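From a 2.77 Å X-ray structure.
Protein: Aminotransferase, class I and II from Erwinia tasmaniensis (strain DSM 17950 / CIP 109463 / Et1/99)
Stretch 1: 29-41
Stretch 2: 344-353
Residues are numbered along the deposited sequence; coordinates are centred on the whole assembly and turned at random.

Stretch 1, residues 29-41: KYADRDILPLWIA
Stretch 2 (344-353) FEKHGLGFSS

Two segments more than 300 residues apart in one chain pair as short parallel strands, burying 565 Å² between them, both sides summed. The strand through Leu36 and Pro37 runs alongside 349-353, axes 17° apart and 4.9 Å at closest approach. Leu36 lies opposite Leu349 (CA to CA 5.1 Å) and Pro37 opposite Gly350 (CA to CA 4.9 Å).

Gly350, with the most surface covered, is the hub. Extended at phi/psi -104/91, it donates from N to Leu36 O (2.9 Å, N-H...O angle 146°) and accepts at O from Leu38 N (2.8 Å, 148°), so it brackets Pro37, whose nitrogen carries no hydrogen to donate. One step earlier, Leu36 N donates to Gly348 O (3.2 Å, 170°). The Tyr30 ring occupies the space beside Gly350, with Tyr30 CE2 3.7 Å from Gly350 CA; an ideal CB on Gly350 would lie 2.4 Å from Tyr30 CE2, a clash, so the bare glycine makes room for the ring.

Glu345 comes next in covered area. It sits at the end of a helix and opens a type I turn to Gly348, closed by Gly348 N to Glu345 O (3.1 Å). Its CB points sideways, but the m, t side chain (chi3 -27°) brings the carboxylate to Tyr30, where Tyr30 OH donates to Glu345 OE2 in a very short 2.3 Å hydrogen bond at the ring edge. Tyr30 is m with chi2 -78°. The bond gives this buried phenol a polar partner.

Ile35, at -134/131 and rotamer m, t, packs between these two sites. Its CG2 lies 3.3 Å from Gly350 N, and its CD1 reaches to 3.5 Å from Glu345 O. The branched aliphatic side chain thus covers both the turn and the strand backbone. Gly348 has positive phi (68/34), which favours glycine; its CA approaches Asp34 O at 3.4 Å in a CA-H...O contact.

Leu36, Leu38, Leu349 and Phe351 point to the same sheet face. Leu38 (m, t; phi/psi -137/43) sets CD1 3.6 Å from Phe351 CE1, at the edge of the Phe351 ring (m, chi2 -31°), and 4.4 Å from Leu349 CD2 (Leu349 is m, t), an apolar cluster of largely buried side chains. Beyond it, Trp39 (-116/-74, chi1 p, chi2 -66°) starts toward the second strand, but its indole leads away and NE1 is hydrogen-bonded elsewhere in the structure. Ser352, chi1 -82°, adds a weak hydrogen bond from OG to Trp39 O (2.9 Å), its small hydroxyl fitting 3.3 Å from Trp39 CB.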

# COMPACT_ATOMS: atom_id res chain seq x y z
N LYS A 29 -7.67 -16.49 -13.55
CA LYS A 29 -6.96 -16.41 -14.83
C LYS A 29 -7.53 -17.40 -15.83
O LYS A 29 -7.80 -17.06 -16.98
CB LYS A 29 -5.47 -16.66 -14.61
CG LYS A 29 -4.65 -16.65 -15.89
CD LYS A 29 -3.17 -16.81 -15.61
CE LYS A 29 -2.36 -16.75 -16.90
NZ LYS A 29 -0.89 -16.81 -16.63
N TYR A 30 -7.73 -18.64 -15.40
CA TYR A 30 -8.42 -19.66 -16.19
C TYR A 30 -9.86 -19.83 -15.71
O TYR A 30 -10.31 -20.93 -15.39
CB TYR A 30 -7.66 -20.98 -16.12
CG TYR A 30 -6.18 -20.85 -16.40
CD1 TYR A 30 -5.71 -20.72 -17.70
CD2 TYR A 30 -5.25 -20.88 -15.37
CE1 TYR A 30 -4.36 -20.60 -17.96
CE2 TYR A 30 -3.90 -20.77 -15.62
CZ TYR A 30 -3.46 -20.63 -16.92
OH TYR A 30 -2.11 -20.52 -17.18
N ALA A 31 -10.60 -18.71 -15.66
CA ALA A 31 -11.89 -18.67 -14.99
C ALA A 31 -12.86 -19.69 -15.58
O ALA A 31 -13.33 -20.60 -14.89
CB ALA A 31 -12.48 -17.26 -15.07
N ASP A 32 -13.19 -19.54 -16.87
CA ASP A 32 -14.18 -20.39 -17.52
C ASP A 32 -13.54 -21.41 -18.45
O ASP A 32 -14.12 -21.78 -19.47
CB ASP A 32 -15.18 -19.52 -18.29
CG ASP A 32 -15.88 -18.52 -17.39
OD1 ASP A 32 -16.22 -18.88 -16.24
OD2 ASP A 32 -16.10 -17.37 -17.83
N ARG A 33 -12.34 -21.88 -18.11
CA ARG A 33 -11.64 -22.90 -18.87
C ARG A 33 -11.28 -24.06 -17.96
O ARG A 33 -11.05 -23.89 -16.76
CB ARG A 33 -10.37 -22.34 -19.53
CG ARG A 33 -10.64 -21.42 -20.71
CD ARG A 33 -9.35 -20.99 -21.38
NE ARG A 33 -8.62 -20.01 -20.58
CZ ARG A 33 -7.41 -19.55 -20.89
NH1 ARG A 33 -6.80 -19.97 -21.98
NH2 ARG A 33 -6.82 -18.66 -20.10
N ASP A 34 -11.23 -25.26 -18.55
CA ASP A 34 -10.92 -26.48 -17.81
C ASP A 34 -9.40 -26.61 -17.67
O ASP A 34 -8.75 -27.48 -18.25
CB ASP A 34 -11.53 -27.70 -18.50
CG ASP A 34 -11.39 -28.97 -17.68
OD1 ASP A 34 -10.97 -28.88 -16.51
OD2 ASP A 34 -11.71 -30.05 -18.21
N ILE A 35 -8.84 -25.71 -16.86
CA ILE A 35 -7.41 -25.67 -16.59
C ILE A 35 -7.22 -25.49 -15.09
O ILE A 35 -7.84 -24.61 -14.48
CB ILE A 35 -6.70 -24.54 -17.37
CG1 ILE A 35 -6.96 -24.67 -18.87
CG2 ILE A 35 -5.21 -24.55 -17.09
CD1 ILE A 35 -6.32 -23.58 -19.70
N LEU A 36 -6.36 -26.31 -14.50
CA LEU A 36 -6.12 -26.25 -13.06
C LEU A 36 -5.15 -25.13 -12.74
O LEU A 36 -4.01 -25.14 -13.23
CB LEU A 36 -5.57 -27.58 -12.56
CG LEU A 36 -6.44 -28.82 -12.79
CD1 LEU A 36 -5.81 -30.04 -12.15
CD2 LEU A 36 -7.85 -28.59 -12.27
N PRO A 37 -5.54 -24.14 -11.92
CA PRO A 37 -4.61 -23.06 -11.57
C PRO A 37 -3.53 -23.51 -10.60
O PRO A 37 -3.82 -23.81 -9.44
CB PRO A 37 -5.52 -22.00 -10.94
CG PRO A 37 -6.93 -22.43 -11.26
CD PRO A 37 -6.88 -23.91 -11.37
N LEU A 38 -2.28 -23.56 -11.07
CA LEU A 38 -1.15 -23.98 -10.24
C LEU A 38 0.03 -23.06 -10.49
O LEU A 38 1.18 -23.51 -10.60
CB LEU A 38 -0.77 -25.43 -10.52
CG LEU A 38 -1.88 -26.48 -10.39
CD1 LEU A 38 -1.48 -27.76 -11.11
CD2 LEU A 38 -2.19 -26.76 -8.93
N TRP A 39 -0.22 -21.75 -10.57
CA TRP A 39 0.79 -20.80 -11.02
C TRP A 39 1.18 -19.82 -9.91
O TRP A 39 2.27 -19.95 -9.35
CB TRP A 39 0.31 -20.08 -12.28
CG TRP A 39 -0.99 -19.34 -12.13
CD1 TRP A 39 -2.22 -19.88 -11.91
CD2 TRP A 39 -1.19 -17.92 -12.21
NE1 TRP A 39 -3.17 -18.89 -11.83
CE2 TRP A 39 -2.56 -17.68 -12.01
CE3 TRP A 39 -0.33 -16.84 -12.42
CZ2 TRP A 39 -3.10 -16.40 -12.02
CZ3 TRP A 39 -0.87 -15.56 -12.43
CH2 TRP A 39 -2.24 -15.35 -12.23
N ILE A 40 0.33 -18.84 -9.59
CA ILE A 40 0.74 -17.76 -8.69
C ILE A 40 1.02 -18.31 -7.30
O ILE A 40 0.40 -19.28 -6.84
CB ILE A 40 -0.33 -16.66 -8.67
CG1 ILE A 40 0.24 -15.36 -8.09
CG2 ILE A 40 -1.56 -17.10 -7.88
CD1 ILE A 40 -0.69 -14.17 -8.21
N ALA A 41 1.99 -17.70 -6.62
CA ALA A 41 2.58 -18.26 -5.40
C ALA A 41 1.72 -17.91 -4.19
O ALA A 41 2.05 -17.06 -3.36
CB ALA A 41 4.01 -17.77 -5.24
N PHE A 344 1.38 -27.26 -21.49
CA PHE A 344 0.60 -27.81 -20.39
C PHE A 344 -0.76 -27.13 -20.24
O PHE A 344 -1.68 -27.74 -19.69
CB PHE A 344 1.38 -27.71 -19.08
CG PHE A 344 2.46 -28.74 -18.95
CD1 PHE A 344 2.15 -30.06 -18.65
CD2 PHE A 344 3.80 -28.39 -19.10
CE1 PHE A 344 3.14 -31.01 -18.52
CE2 PHE A 344 4.79 -29.34 -18.97
CZ PHE A 344 4.47 -30.65 -18.68
N GLU A 345 -0.90 -25.89 -20.72
CA GLU A 345 -2.20 -25.23 -20.64
C GLU A 345 -3.22 -25.92 -21.53
O GLU A 345 -4.39 -26.07 -21.14
CB GLU A 345 -2.06 -23.75 -21.03
CG GLU A 345 -1.42 -22.89 -19.95
CD GLU A 345 -1.39 -21.43 -20.33
OE1 GLU A 345 -1.36 -21.12 -21.54
OE2 GLU A 345 -1.40 -20.58 -19.41
N LYS A 346 -2.81 -26.35 -22.72
CA LYS A 346 -3.71 -27.09 -23.60
C LYS A 346 -4.00 -28.50 -23.11
O LYS A 346 -4.80 -29.20 -23.72
CB LYS A 346 -3.13 -27.14 -25.02
CG LYS A 346 -3.14 -25.79 -25.72
CD LYS A 346 -4.55 -25.23 -25.81
CE LYS A 346 -4.56 -23.83 -26.41
NZ LYS A 346 -3.84 -22.85 -25.54
N HIS A 347 -3.36 -28.93 -22.02
CA HIS A 347 -3.66 -30.19 -21.36
C HIS A 347 -4.22 -29.96 -19.96
O HIS A 347 -4.02 -30.78 -19.06
CB HIS A 347 -2.43 -31.09 -21.31
CG HIS A 347 -1.97 -31.55 -22.66
ND1 HIS A 347 -2.38 -32.74 -23.23
CD2 HIS A 347 -1.12 -30.98 -23.55
CE1 HIS A 347 -1.81 -32.88 -24.41
NE2 HIS A 347 -1.04 -31.82 -24.63
N GLY A 348 -4.91 -28.84 -19.76
CA GLY A 348 -5.59 -28.57 -18.51
C GLY A 348 -4.69 -28.34 -17.31
O GLY A 348 -5.05 -28.71 -16.19
N LEU A 349 -3.52 -27.74 -17.52
CA LEU A 349 -2.57 -27.49 -16.44
C LEU A 349 -2.06 -26.06 -16.56
O LEU A 349 -1.41 -25.71 -17.55
CB LEU A 349 -1.41 -28.48 -16.49
CG LEU A 349 -1.80 -29.94 -16.24
CD1 LEU A 349 -0.74 -30.89 -16.77
CD2 LEU A 349 -2.03 -30.18 -14.75
N GLY A 350 -2.34 -25.24 -15.55
CA GLY A 350 -1.93 -23.85 -15.56
C GLY A 350 -0.74 -23.57 -14.67
O GLY A 350 -0.91 -23.25 -13.48
N PHE A 351 0.46 -23.67 -15.23
CA PHE A 351 1.69 -23.44 -14.49
C PHE A 351 2.17 -22.00 -14.68
O PHE A 351 1.72 -21.28 -15.57
CB PHE A 351 2.78 -24.42 -14.94
CG PHE A 351 2.45 -25.86 -14.68
CD1 PHE A 351 1.67 -26.22 -13.59
CD2 PHE A 351 2.93 -26.85 -15.52
CE1 PHE A 351 1.37 -27.54 -13.35
CE2 PHE A 351 2.63 -28.18 -15.28
CZ PHE A 351 1.85 -28.53 -14.19
N SER A 352 3.10 -21.60 -13.82
CA SER A 352 3.81 -20.34 -14.01
C SER A 352 4.89 -20.53 -15.06
O SER A 352 5.77 -21.39 -14.91
CB SER A 352 4.42 -19.86 -12.69
OG SER A 352 3.46 -19.20 -11.89
N SER A 353 4.82 -19.75 -16.14
CA SER A 353 5.80 -19.86 -17.21
C SER A 353 7.18 -19.46 -16.70
O SER A 353 7.35 -18.43 -16.05
CB SER A 353 5.40 -18.98 -18.39
OG SER A 353 6.35 -19.06 -19.43